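Local coordinates for protein type III effector XopAI (Xanthomonas citri, PDB 6K93) that is a type III secreted effector with a mono-ADP-ribosyltransferase fold that appears to bind arginine-containing peptides and probably acts inside plant host cells, at residues L210-Y214 / K272-F277; G259-E263 / H305-K309; K99-W103 / L186-P192; F113-E119 / K201-S205. One frame throughout, in Å; residues are numbered along the deposited sequence.

Contact 1: L210-Y214 / K272-F277; sequences LPEEY and KRISMF
The Y214 ring takes L210 CD2 over the centre of one face and has P211 O and R273 O at its edge, near the ring plane. F277 carries M276 CB over one face of its own ring and stands nearly parallel to Y214, the planes 26° apart. The two rings are slid so far that their centroids lie 5.9 Å apart and they barely overlap. F277 CZ meets Y214 CE2 at 3.8 Å and L210 CD2 at the same 3.8 Å, closing an apolar group of three side chains. The backbone joins through R273 N, which donates to Y214 O in a nearly straight bond of 2.8 Å (177°). In this mono-ADP-ribosyltransferase fold the bond ties the loop between helix 194-209 and strand 218-224 to strand 272-273, the edge of a three-stranded antiparallel sheet. K272 bends at chi2 (-68°), which brings CD to 3.8 Å from Y214 CB and CE to 3.6 Å from L210 O; a second bend at chi4 turns NZ toward S215 OG and T270 O, which hold it. E212 OE1, also bonded to S215, stays 4.2 Å from K272 NZ. A water links R273 NH1 to E213 O, and R273 NE makes a salt bridge to E251.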
loop_
_atom_site.group_PDB
_atom_site.type_symbol
_atom_site.label_atom_id
_atom_site.label_comp_id
_atom_site.label_asym_id
_atom_site.label_seq_id
_atom_site.Cartn_x
_atom_site.Cartn_y
_atom_site.Cartn_z
ATOM N N LEU A 210 -6.830 7.692 7.787
ATOM C CA LEU A 210 -8.107 7.052 8.093
ATOM C C LEU A 210 -8.375 7.147 9.590
ATOM O O LEU A 210 -7.457 6.947 10.395
ATOM C CB LEU A 210 -8.116 5.575 7.694
ATOM C CG LEU A 210 -8.364 5.287 6.212
ATOM C CD1 LEU A 210 -8.144 3.834 5.891
ATOM C CD2 LEU A 210 -9.764 5.735 5.754
ATOM N N PRO A 211 -9.608 7.423 10.005
ATOM C CA PRO A 211 -9.887 7.488 11.442
ATOM C C PRO A 211 -9.761 6.125 12.110
ATOM O O PRO A 211 -9.772 5.067 11.466
ATOM C CB PRO A 211 -11.314 8.033 11.523
ATOM C CG PRO A 211 -11.899 7.885 10.156
ATOM C CD PRO A 211 -10.759 7.802 9.166
ATOM N N GLU A 212 -9.650 6.174 13.444
ATOM C CA GLU A 212 -9.290 4.986 14.208
ATOM C C GLU A 212 -10.354 3.897 14.136
ATOM O O GLU A 212 -10.034 2.714 14.319
ATOM C CB GLU A 212 -9.009 5.377 15.663
ATOM C CG GLU A 212 -8.762 4.225 16.630
ATOM C CD GLU A 212 -7.568 3.345 16.292
ATOM O OE1 GLU A 212 -6.787 3.643 15.362
ATOM O OE2 GLU A 212 -7.404 2.327 16.992
ATOM N N GLU A 213 -11.599 4.232 13.819
ATOM C CA GLU A 213 -12.594 3.174 13.679
ATOM C C GLU A 213 -12.307 2.247 12.501
ATOM O O GLU A 213 -12.899 1.167 12.434
ATOM C CB GLU A 213 -13.996 3.781 13.569
ATOM C CG GLU A 213 -14.141 4.826 12.481
ATOM C CD GLU A 213 -14.077 6.253 13.007
ATOM O OE1 GLU A 213 -13.202 6.565 13.850
ATOM O OE2 GLU A 213 -14.906 7.073 12.561
ATOM N N TYR A 214 -11.416 2.635 11.579
ATOM C CA TYR A 214 -11.000 1.765 10.495
ATOM C C TYR A 214 -9.880 0.814 10.894
ATOM O O TYR A 214 -9.565 -0.093 10.121
ATOM C CB TYR A 214 -10.562 2.600 9.268
ATOM C CG TYR A 214 -11.761 3.159 8.546
ATOM C CD1 TYR A 214 -12.413 4.293 9.024
ATOM C CD2 TYR A 214 -12.277 2.536 7.415
ATOM C CE1 TYR A 214 -13.536 4.798 8.384
ATOM C CE2 TYR A 214 -13.397 3.032 6.782
ATOM C CZ TYR A 214 -14.018 4.156 7.264
ATOM O OH TYR A 214 -15.140 4.634 6.618
ATOM N N LYS A 272 -5.333 -1.164 8.813
ATOM C CA LYS A 272 -6.561 -0.494 8.424
ATOM C C LYS A 272 -7.388 -1.366 7.498
ATOM O O LYS A 272 -6.871 -1.974 6.549
ATOM C CB LYS A 272 -6.254 0.841 7.731
ATOM C CG LYS A 272 -5.711 1.904 8.676
ATOM C CD LYS A 272 -6.762 2.346 9.638
ATOM C CE LYS A 272 -6.326 3.523 10.485
ATOM N NZ LYS A 272 -5.318 3.129 11.502
ATOM N N ARG A 273 -8.687 -1.403 7.774
ATOM C CA ARG A 273 -9.659 -2.117 6.959
ATOM C C ARG A 273 -9.969 -1.300 5.725
ATOM O O ARG A 273 -10.427 -0.159 5.842
ATOM C CB ARG A 273 -10.933 -2.340 7.763
ATOM C CG ARG A 273 -10.675 -2.960 9.117
ATOM C CD ARG A 273 -11.939 -2.958 9.959
ATOM N NE ARG A 273 -12.739 -4.106 9.596
ATOM C CZ ARG A 273 -13.865 -4.442 10.225
ATOM N NH1 ARG A 273 -14.309 -3.709 11.244
ATOM N NH2 ARG A 273 -14.549 -5.518 9.859
ATOM N N ILE A 274 -9.688 -1.848 4.542
ATOM C CA ILE A 274 -9.898 -1.096 3.310
ATOM C C ILE A 274 -10.982 -1.698 2.425
ATOM O O ILE A 274 -11.131 -1.276 1.265
ATOM C CB ILE A 274 -8.580 -0.918 2.543
ATOM C CG1 ILE A 274 -7.995 -2.259 2.055
ATOM C CG2 ILE A 274 -7.549 -0.212 3.430
ATOM C CD1 ILE A 274 -6.872 -2.053 0.996
ATOM N N SER A 275 -11.779 -2.620 2.962
ATOM C CA SER A 275 -12.879 -3.206 2.190
ATOM C C SER A 275 -13.849 -2.150 1.661
ATOM O O SER A 275 -14.387 -2.303 0.556
ATOM C CB SER A 275 -13.619 -4.250 3.036
ATOM O OG SER A 275 -14.124 -3.691 4.251
ATOM N N MET A 276 -14.064 -1.070 2.406
ATOM C CA MET A 276 -14.944 0.003 1.941
ATOM C C MET A 276 -14.468 0.628 0.627
ATOM O O MET A 276 -15.290 1.184 -0.128
ATOM C CB MET A 276 -15.022 1.091 3.023
ATOM C CG MET A 276 -15.728 0.700 4.291
ATOM S SD MET A 276 -17.267 1.631 4.404
ATOM C CE MET A 276 -16.656 3.316 4.433
ATOM N N PHE A 277 -13.151 0.581 0.350
ATOM C CA PHE A 277 -12.560 1.271 -0.789
ATOM C C PHE A 277 -12.185 0.326 -1.906
ATOM O O PHE A 277 -11.913 0.776 -3.012
ATOM C CB PHE A 277 -11.339 2.061 -0.315
ATOM C CG PHE A 277 -11.607 2.788 0.945
ATOM C CD1 PHE A 277 -12.511 3.837 0.940
ATOM C CD2 PHE A 277 -11.034 2.399 2.133
ATOM C CE1 PHE A 277 -12.821 4.505 2.110
ATOM C CE2 PHE A 277 -11.318 3.065 3.303
ATOM C CZ PHE A 277 -12.222 4.103 3.302
HETATM O O HOH W 1 -5.269 4.763 13.859
HETATM O O HOH W 2 -12.778 -1.489 12.851
#

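Contact 2: G259-E263 / H305-K309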
loop_
_atom_site.group_PDB
_atom_site.type_symbol
_atom_site.label_atom_id
_atom_site.label_comp_id
_atom_site.label_asym_id
_atom_site.label_seq_id
_atom_site.Cartn_x
_atom_site.Cartn_y
_atom_site.Cartn_z
ATOM N N GLY A 259 -2.291 -23.459 -1.867
ATOM C CA GLY A 259 -1.619 -23.429 -0.578
ATOM C C GLY A 259 -0.308 -22.712 -0.757
ATOM O O GLY A 259 0.533 -23.156 -1.537
ATOM N N MET A 260 -0.132 -21.609 -0.047
ATOM C CA MET A 260 0.974 -20.709 -0.305
ATOM C C MET A 260 2.258 -21.149 0.399
ATOM O O MET A 260 2.239 -21.803 1.455
ATOM C CB MET A 260 0.583 -19.297 0.125
ATOM C CG MET A 260 -0.700 -18.801 -0.534
ATOM S SD MET A 260 -0.536 -18.775 -2.337
ATOM C CE MET A 260 0.766 -17.582 -2.446
ATOM N N ALA A 261 3.405 -20.753 -0.201
ATOM C CA ALA A 261 4.703 -21.166 0.322
ATOM C C ALA A 261 5.028 -20.530 1.674
ATOM O O ALA A 261 5.756 -21.119 2.476
ATOM C CB ALA A 261 5.794 -20.829 -0.672
ATOM N N VAL A 262 4.532 -19.326 1.930
ATOM C CA VAL A 262 4.726 -18.609 3.178
ATOM C C VAL A 262 3.360 -18.130 3.644
ATOM O O VAL A 262 2.595 -17.558 2.862
ATOM C CB VAL A 262 5.668 -17.410 3.018
ATOM C CG1 VAL A 262 5.878 -16.723 4.359
ATOM C CG2 VAL A 262 7.011 -17.866 2.473
ATOM N N GLU A 263 3.048 -18.379 4.895
ATOM C CA GLU A 263 1.827 -17.868 5.501
ATOM C C GLU A 263 2.189 -17.016 6.698
ATOM O O GLU A 263 3.219 -17.230 7.337
ATOM C CB GLU A 263 0.886 -18.972 5.961
ATOM C CG GLU A 263 0.278 -19.732 4.808
ATOM C CD GLU A 263 -0.545 -20.937 5.241
ATOM O OE1 GLU A 263 -0.611 -21.255 6.457
ATOM O OE2 GLU A 263 -1.151 -21.570 4.349
ATOM N N HIS A 305 4.119 -27.074 1.875
ATOM C CA HIS A 305 3.552 -25.749 2.107
ATOM C C HIS A 305 2.618 -25.766 3.313
ATOM O O HIS A 305 1.853 -26.726 3.490
ATOM C CB HIS A 305 2.796 -25.270 0.868
ATOM C CG HIS A 305 3.695 -24.775 -0.229
ATOM N ND1 HIS A 305 3.230 -24.028 -1.283
ATOM C CD2 HIS A 305 5.026 -24.949 -0.441
ATOM C CE1 HIS A 305 4.236 -23.748 -2.099
ATOM N NE2 HIS A 305 5.336 -24.305 -1.611
ATOM N N PRO A 306 2.638 -24.717 4.154
ATOM C CA PRO A 306 3.558 -23.574 4.034
ATOM C C PRO A 306 4.955 -23.928 4.517
ATOM O O PRO A 306 5.101 -24.423 5.642
ATOM C CB PRO A 306 2.905 -22.506 4.927
ATOM C CG PRO A 306 2.208 -23.307 5.983
ATOM C CD PRO A 306 1.773 -24.600 5.344
ATOM N N ARG A 307 5.976 -23.705 3.684
ATOM C CA ARG A 307 7.334 -24.008 4.128
ATOM C C ARG A 307 7.699 -23.188 5.355
ATOM O O ARG A 307 8.455 -23.655 6.216
ATOM C CB ARG A 307 8.336 -23.746 3.008
ATOM C CG ARG A 307 8.155 -24.602 1.755
ATOM C CD ARG A 307 8.136 -26.095 2.059
ATOM N NE ARG A 307 9.329 -26.560 2.772
ATOM C CZ ARG A 307 10.500 -26.801 2.197
ATOM N NH1 ARG A 307 10.660 -26.626 0.894
ATOM N NH2 ARG A 307 11.516 -27.217 2.937
ATOM N N LEU A 308 7.159 -21.978 5.453
ATOM C CA LEU A 308 7.382 -21.086 6.573
ATOM C C LEU A 308 6.050 -20.467 6.962
ATOM O O LEU A 308 5.296 -19.993 6.103
ATOM C CB LEU A 308 8.378 -19.991 6.243
ATOM C CG LEU A 308 9.734 -20.654 5.961
ATOM C CD1 LEU A 308 10.565 -19.830 4.990
ATOM C CD2 LEU A 308 10.468 -20.945 7.275
ATOM N N LYS A 309 5.755 -20.484 8.255
ATOM C CA LYS A 309 4.573 -19.821 8.790
ATOM C C LYS A 309 5.019 -18.868 9.889
ATOM O O LYS A 309 5.630 -19.285 10.888
ATOM C CB LYS A 309 3.547 -20.809 9.325
ATOM C CG LYS A 309 2.309 -20.084 9.768
ATOM C CD LYS A 309 1.175 -21.034 10.060
ATOM C CE LYS A 309 -0.015 -20.271 10.591
ATOM N NZ LYS A 309 -1.135 -21.202 10.948
HETATM O O HOH W 3 -2.013 -20.069 8.250
#
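G259-E263 and H305-K309 come together as the beginnings of two parallel strands, with V262 paired to L308 and E263 to K309. E263 N donates to L308 O at 3.0 Å. One residue back, A261 O receives two weak bonds, from R307 N at 2.9 Å and from L308 N at 3.4 Å, as the chain leaves the cis peptide bond before P306. V262 and L308 project from one side of the sheet, E263 and K309 from the other. Ahead of the strands, H305 folds back over the first segment. Its ND1 gives a straight bond of 2.8 Å to G259 O, which lies in the imidazole plane, although the nitrogen stands 38° out of the carbonyl plane of G259. The same ring covers A261, whose CA sits 3.5 Å from the ring centroid and only 8° off the normal, a CH-pi contact. The bond at the edge and the contact on the face together fix the ring's rotation. The extended E263 side chain passes across P306 at a slant, with OE1 3.5 Å from P306 CG. A water bridges E263 OE1 to K309 NZ, weakly at the lysine, whose salt bridge is with E265. The pairing is the only parallel one in the five-stranded sheet: V262 bonds onward to E224 of strand 218-224, K309 to E300 of strand 293-301, and V231 of helix 228-234 packs on both V262 and L308.

Contact 3: K99-W103 / L186-P192; sequences KKQLW and LEKEARP
Polar contacts gather on a single atom, K99 NZ, which reaches from the helix into the turn E187-A190. The lysine is extended throughout, with CG anti to the backbone N (chi1 175°), and this carries NZ to three main-chain carbonyls. NZ lies 2.7 Å from A190 O, tilted 25° from that carbonyl plane. K188 O, at 3.2 Å, is met from well above its carbonyl plane, and the bond to E187 O, at 2.8 Å, is weak in its geometry. E187 O also accepts A190 N, the bond that closes this type I beta turn, so this carbonyl serves both the turn and the lysine. Apolar contacts flank the lysine stem. P192 CB touches K99 CD at 3.8 Å, the two side chains crossing at about a right angle, and L186 CD2 comes to 4.1 Å from K99 CG. The same methyl meets L102 CD2 at 3.9 Å, while L186 CD1 approaches the edge of the W103 indole. The contact sets helix 95-109 against the connection between helices 165-174 and 194-209; L102 continues onto L197 and K201 of helix 194-209, and R244 lies beside W103 in a cation-pi contact while donating to L186 O.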
loop_
_atom_site.group_PDB
_atom_site.type_symbol
_atom_site.label_atom_id
_atom_site.label_comp_id
_atom_site.label_asym_id
_atom_site.label_seq_id
_atom_site.Cartn_x
_atom_site.Cartn_y
_atom_site.Cartn_z
ATOM N N LYS A 99 13.896 7.631 -3.120
ATOM C CA LYS A 99 13.470 6.509 -2.299
ATOM C C LYS A 99 14.053 6.612 -0.894
ATOM O O LYS A 99 13.347 6.394 0.099
ATOM C CB LYS A 99 13.899 5.228 -2.979
ATOM C CG LYS A 99 13.647 3.980 -2.232
ATOM C CD LYS A 99 14.168 2.847 -3.081
ATOM C CE LYS A 99 14.351 1.587 -2.286
ATOM N NZ LYS A 99 15.192 0.640 -3.091
ATOM N N LYS A 100 15.338 6.970 -0.785
ATOM C CA LYS A 100 15.940 7.151 0.532
ATOM C C LYS A 100 15.226 8.249 1.308
ATOM O O LYS A 100 14.890 8.065 2.486
ATOM C CB LYS A 100 17.434 7.464 0.377
ATOM C CG LYS A 100 18.126 7.824 1.674
ATOM C CD LYS A 100 19.604 8.005 1.439
ATOM C CE LYS A 100 20.349 8.265 2.725
ATOM N NZ LYS A 100 21.811 8.422 2.473
ATOM N N GLN A 101 14.961 9.395 0.657
ATOM C CA GLN A 101 14.274 10.485 1.341
ATOM C C GLN A 101 12.859 10.079 1.759
ATOM O O GLN A 101 12.391 10.437 2.853
ATOM C CB GLN A 101 14.243 11.716 0.443
ATOM C CG GLN A 101 15.628 12.376 0.322
ATOM C CD GLN A 101 15.679 13.481 -0.714
ATOM O OE1 GLN A 101 14.819 13.567 -1.594
ATOM N NE2 GLN A 101 16.698 14.328 -0.624
ATOM N N LEU A 102 12.146 9.331 0.903
ATOM C CA LEU A 102 10.808 8.896 1.287
ATOM C C LEU A 102 10.855 7.963 2.494
ATOM O O LEU A 102 10.066 8.111 3.439
ATOM C CB LEU A 102 10.109 8.228 0.109
ATOM C CG LEU A 102 8.685 7.764 0.411
ATOM C CD1 LEU A 102 7.816 8.865 1.000
ATOM C CD2 LEU A 102 8.050 7.245 -0.871
ATOM N N TRP A 103 11.770 6.996 2.491
ATOM C CA TRP A 103 11.850 6.075 3.622
ATOM C C TRP A 103 12.187 6.818 4.914
ATOM O O TRP A 103 11.620 6.522 5.968
ATOM C CB TRP A 103 12.878 4.975 3.335
ATOM C CG TRP A 103 13.080 4.028 4.477
ATOM C CD1 TRP A 103 14.247 3.786 5.134
ATOM C CD2 TRP A 103 12.081 3.219 5.103
ATOM N NE1 TRP A 103 14.047 2.861 6.122
ATOM C CE2 TRP A 103 12.722 2.501 6.137
ATOM C CE3 TRP A 103 10.713 3.038 4.894
ATOM C CZ2 TRP A 103 12.044 1.612 6.955
ATOM C CZ3 TRP A 103 10.040 2.147 5.716
ATOM C CH2 TRP A 103 10.704 1.454 6.724
ATOM N N LEU A 186 9.640 0.561 -1.530
ATOM C CA LEU A 186 10.542 1.022 -0.480
ATOM C C LEU A 186 11.423 -0.089 0.086
ATOM O O LEU A 186 12.184 0.167 1.023
ATOM C CB LEU A 186 9.746 1.688 0.655
ATOM C CG LEU A 186 9.056 2.977 0.266
ATOM C CD1 LEU A 186 8.226 3.560 1.403
ATOM C CD2 LEU A 186 10.071 4.021 -0.223
ATOM N N GLU A 187 11.351 -1.304 -0.455
ATOM C CA GLU A 187 12.278 -2.350 -0.049
ATOM C C GLU A 187 13.700 -1.922 -0.370
ATOM O O GLU A 187 13.957 -1.275 -1.381
ATOM C CB GLU A 187 11.962 -3.653 -0.771
ATOM C CG GLU A 187 10.699 -4.356 -0.287
ATOM C CD GLU A 187 10.982 -5.252 0.879
ATOM O OE1 GLU A 187 11.240 -4.716 1.971
ATOM O OE2 GLU A 187 10.988 -6.493 0.729
ATOM N N LYS A 188 14.637 -2.326 0.484
ATOM C CA LYS A 188 16.015 -1.860 0.329
ATOM C C LYS A 188 16.575 -2.201 -1.049
ATOM O O LYS A 188 17.259 -1.374 -1.673
ATOM C CB LYS A 188 16.896 -2.460 1.428
ATOM C CG LYS A 188 18.318 -1.910 1.470
ATOM C CD LYS A 188 18.423 -0.742 2.454
ATOM C CE LYS A 188 19.428 0.296 1.967
ATOM N NZ LYS A 188 19.584 1.448 2.900
ATOM N N GLU A 189 16.327 -3.419 -1.529
ATOM C CA GLU A 189 16.927 -3.902 -2.766
ATOM C C GLU A 189 16.060 -3.679 -3.997
ATOM O O GLU A 189 16.474 -4.056 -5.102
ATOM C CB GLU A 189 17.235 -5.401 -2.651
ATOM C CG GLU A 189 18.624 -5.711 -2.125
ATOM C CD GLU A 189 18.732 -7.116 -1.548
ATOM O OE1 GLU A 189 18.307 -8.082 -2.224
ATOM O OE2 GLU A 189 19.247 -7.254 -0.420
ATOM N N ALA A 190 14.883 -3.070 -3.858
ATOM C CA ALA A 190 14.033 -2.826 -5.012
ATOM C C ALA A 190 14.592 -1.718 -5.886
ATOM O O ALA A 190 15.253 -0.800 -5.409
ATOM C CB ALA A 190 12.613 -2.455 -4.566
ATOM N N ARG A 191 14.311 -1.827 -7.184
ATOM C CA ARG A 191 14.632 -0.768 -8.139
ATOM C C ARG A 191 13.470 0.207 -8.124
ATOM O O ARG A 191 12.361 -0.168 -8.530
ATOM C CB ARG A 191 14.823 -1.344 -9.539
ATOM C CG ARG A 191 16.107 -2.131 -9.752
ATOM C CD ARG A 191 16.332 -2.405 -11.252
ATOM N NE ARG A 191 15.663 -1.411 -12.102
ATOM C CZ ARG A 191 16.235 -0.294 -12.545
ATOM N NH1 ARG A 191 17.499 -0.026 -12.238
ATOM N NH2 ARG A 191 15.548 0.554 -13.300
ATOM N N PRO A 192 13.631 1.439 -7.633
ATOM C CA PRO A 192 12.469 2.320 -7.517
ATOM C C PRO A 192 12.052 2.862 -8.873
ATOM O O PRO A 192 12.843 2.947 -9.819
ATOM C CB PRO A 192 12.960 3.438 -6.593
ATOM C CG PRO A 192 14.389 3.553 -6.889
ATOM C CD PRO A 192 14.865 2.122 -7.209
#

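Contact 4: F113-E119 / K201-S205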
loop_
_atom_site.group_PDB
_atom_site.type_symbol
_atom_site.label_atom_id
_atom_site.label_comp_id
_atom_site.label_asym_id
_atom_site.label_seq_id
_atom_site.Cartn_x
_atom_site.Cartn_y
_atom_site.Cartn_z
ATOM N N PHE A 113 2.307 11.216 8.696
ATOM C CA PHE A 113 2.611 11.278 7.270
ATOM C C PHE A 113 1.382 11.716 6.486
ATOM O O PHE A 113 0.305 11.154 6.656
ATOM C CB PHE A 113 3.085 9.896 6.779
ATOM C CG PHE A 113 3.603 9.901 5.360
ATOM C CD1 PHE A 113 2.738 9.992 4.286
ATOM C CD2 PHE A 113 4.956 9.787 5.110
ATOM C CE1 PHE A 113 3.209 10.015 3.007
ATOM C CE2 PHE A 113 5.436 9.796 3.809
ATOM C CZ PHE A 113 4.558 9.907 2.764
ATOM N N ARG A 114 1.546 12.705 5.613
ATOM C CA ARG A 114 0.458 13.148 4.755
ATOM C C ARG A 114 0.977 13.538 3.377
ATOM O O ARG A 114 2.003 14.215 3.251
ATOM C CB ARG A 114 -0.278 14.370 5.358
ATOM C CG ARG A 114 -0.946 14.144 6.703
ATOM C CD ARG A 114 -2.190 13.253 6.563
ATOM N NE ARG A 114 -2.951 13.133 7.792
ATOM C CZ ARG A 114 -2.657 12.310 8.794
ATOM N NH1 ARG A 114 -1.593 11.533 8.752
ATOM N NH2 ARG A 114 -3.448 12.264 9.877
ATOM N N SER A 115 0.223 13.171 2.345
ATOM C CA SER A 115 0.533 13.632 1.007
ATOM C C SER A 115 0.184 15.116 0.865
ATOM O O SER A 115 -0.772 15.618 1.457
ATOM C CB SER A 115 -0.225 12.836 -0.056
ATOM O OG SER A 115 -1.645 13.086 0.042
ATOM N N THR A 116 0.979 15.817 0.083
ATOM C CA THR A 116 0.753 17.216 -0.266
ATOM C C THR A 116 -0.103 17.295 -1.517
ATOM O O THR A 116 -0.215 16.323 -2.275
ATOM C CB THR A 116 2.078 17.922 -0.526
ATOM O OG1 THR A 116 2.675 17.362 -1.698
ATOM C CG2 THR A 116 3.001 17.794 0.661
ATOM N N PRO A 117 -0.707 18.455 -1.776
ATOM C CA PRO A 117 -1.440 18.613 -3.043
ATOM C C PRO A 117 -0.603 18.273 -4.258
ATOM O O PRO A 117 -1.087 17.600 -5.175
ATOM C CB PRO A 117 -1.848 20.101 -3.023
ATOM C CG PRO A 117 -1.983 20.412 -1.543
ATOM C CD PRO A 117 -0.833 19.644 -0.902
ATOM N N GLU A 118 0.661 18.693 -4.268
ATOM C CA GLU A 118 1.549 18.386 -5.382
ATOM C C GLU A 118 1.767 16.876 -5.522
ATOM O O GLU A 118 1.744 16.335 -6.631
ATOM C CB GLU A 118 2.865 19.139 -5.154
ATOM C CG GLU A 118 2.725 20.693 -5.202
ATOM C CD GLU A 118 1.983 21.339 -4.026
ATOM O OE1 GLU A 118 1.915 20.765 -2.909
ATOM O OE2 GLU A 118 1.464 22.460 -4.218
ATOM N N GLU A 119 1.928 16.165 -4.404
ATOM C CA GLU A 119 2.086 14.710 -4.462
ATOM C C GLU A 119 0.822 14.022 -4.959
ATOM O O GLU A 119 0.901 12.988 -5.636
ATOM C CB GLU A 119 2.495 14.187 -3.078
ATOM C CG GLU A 119 3.917 14.598 -2.745
ATOM C CD GLU A 119 4.309 14.461 -1.276
ATOM O OE1 GLU A 119 3.437 14.258 -0.432
ATOM O OE2 GLU A 119 5.534 14.583 -1.004
ATOM N N LYS A 201 3.261 7.441 -1.695
ATOM C CA LYS A 201 2.979 8.573 -0.821
ATOM C C LYS A 201 1.494 8.680 -0.524
ATOM O O LYS A 201 1.101 8.978 0.603
ATOM C CB LYS A 201 3.498 9.863 -1.461
ATOM C CG LYS A 201 4.998 9.857 -1.628
ATOM C CD LYS A 201 5.491 11.064 -2.386
ATOM C CE LYS A 201 6.971 10.925 -2.653
ATOM N NZ LYS A 201 7.447 11.916 -3.674
ATOM N N CYS A 202 0.657 8.464 -1.517
ATOM C CA CYS A 202 -0.777 8.603 -1.307
ATOM C C CYS A 202 -1.376 7.413 -0.565
ATOM O O CYS A 202 -2.286 7.602 0.249
ATOM C CB CYS A 202 -1.469 8.843 -2.641
ATOM S SG CYS A 202 -1.156 10.530 -3.235
ATOM N N ILE A 203 -0.867 6.202 -0.772
ATOM C CA ILE A 203 -1.364 5.077 0.016
ATOM C C ILE A 203 -0.978 5.245 1.477
ATOM O O ILE A 203 -1.794 5.051 2.376
ATOM C CB ILE A 203 -0.844 3.739 -0.536
ATOM C CG1 ILE A 203 -1.335 3.482 -1.958
ATOM C CG2 ILE A 203 -1.267 2.599 0.392
ATOM C CD1 ILE A 203 -0.673 2.270 -2.620
ATOM N N ILE A 204 0.277 5.607 1.746
ATOM C CA ILE A 204 0.721 5.783 3.125
ATOM C C ILE A 204 -0.084 6.881 3.794
ATOM O O ILE A 204 -0.513 6.738 4.938
ATOM C CB ILE A 204 2.231 6.078 3.184
ATOM C CG1 ILE A 204 3.003 4.871 2.660
ATOM C CG2 ILE A 204 2.665 6.400 4.603
ATOM C CD1 ILE A 204 4.488 5.138 2.459
ATOM N N SER A 205 -0.283 7.993 3.094
ATOM C CA SER A 205 -1.089 9.090 3.612
ATOM C C SER A 205 -2.490 8.624 3.948
ATOM O O SER A 205 -3.024 8.968 5.006
ATOM C CB SER A 205 -1.112 10.211 2.568
ATOM O OG SER A 205 -1.753 11.349 3.083
HETATM O O HOH W 4 7.470 14.522 -2.709
#
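F113 opens the segment by setting one face of its ring over I204, whose CG2 lies 3.8 Å from the ring centroid and 20° off the normal, a CH-pi contact displaced toward the rim. With CG anti to the backbone N (chi1 -172°), the ring swings over the helix far enough for CE1 to meet K201 O at its edge, 3.4 Å away. R114 passes with its CA beside S205 OG and turns its guanidinium back, NH1 donating to F113 O and to A111 O. S115 N gives a nearly straight hydrogen bond of 2.8 Å (167°) to S205 OG, and S115 CB rests 4.0 Å from C202 SG. T116 and E119 form a capping box at the start of helix 117-128: E119 N donates to T116 OG1 at 3.1 Å, and T116 N to E119 OE1 at 3.0 Å. E119 then crosses K201 at about a right angle, its CD 3.8 Å from K201 CD. A water joins E119 OE2 to K201 NZ, and the salt bridge of that carboxylate is with R105. D167 of helix 165-174 binds both serine hydroxyls, S115 OG through OD1 and S205 OG through OD2. S205 OG therefore accepts from a main-chain N-H while probably donating to a carboxylate, so that this buried crossing of loop and helix has its hydroxyls satisfied and the direction of its bonds largely set.

Overall arrangement
From the N terminus, helix 95-109 and then residues 113-119 open contacts 3 and 4, and the chain runs through helices 136-156 and 165-174 before 186-192 closes contact 3 and 201-205 closes contact 4. The two loops cross, and they touch where L102 meets F113 and K201 and where L186 meets I204; together they bind the helical part. Contact 1 opens only afterwards, at 210-214, and contact 2 at 259-263; these also cross, closing at 272-277 and 305-309. Contact 1 joins the end of the helical part to the three-stranded sheet, its nearest atoms about 5 Å from contact 4. Contact 2 lies within the five-stranded sheet, its centre 34 Å from that of contact 4.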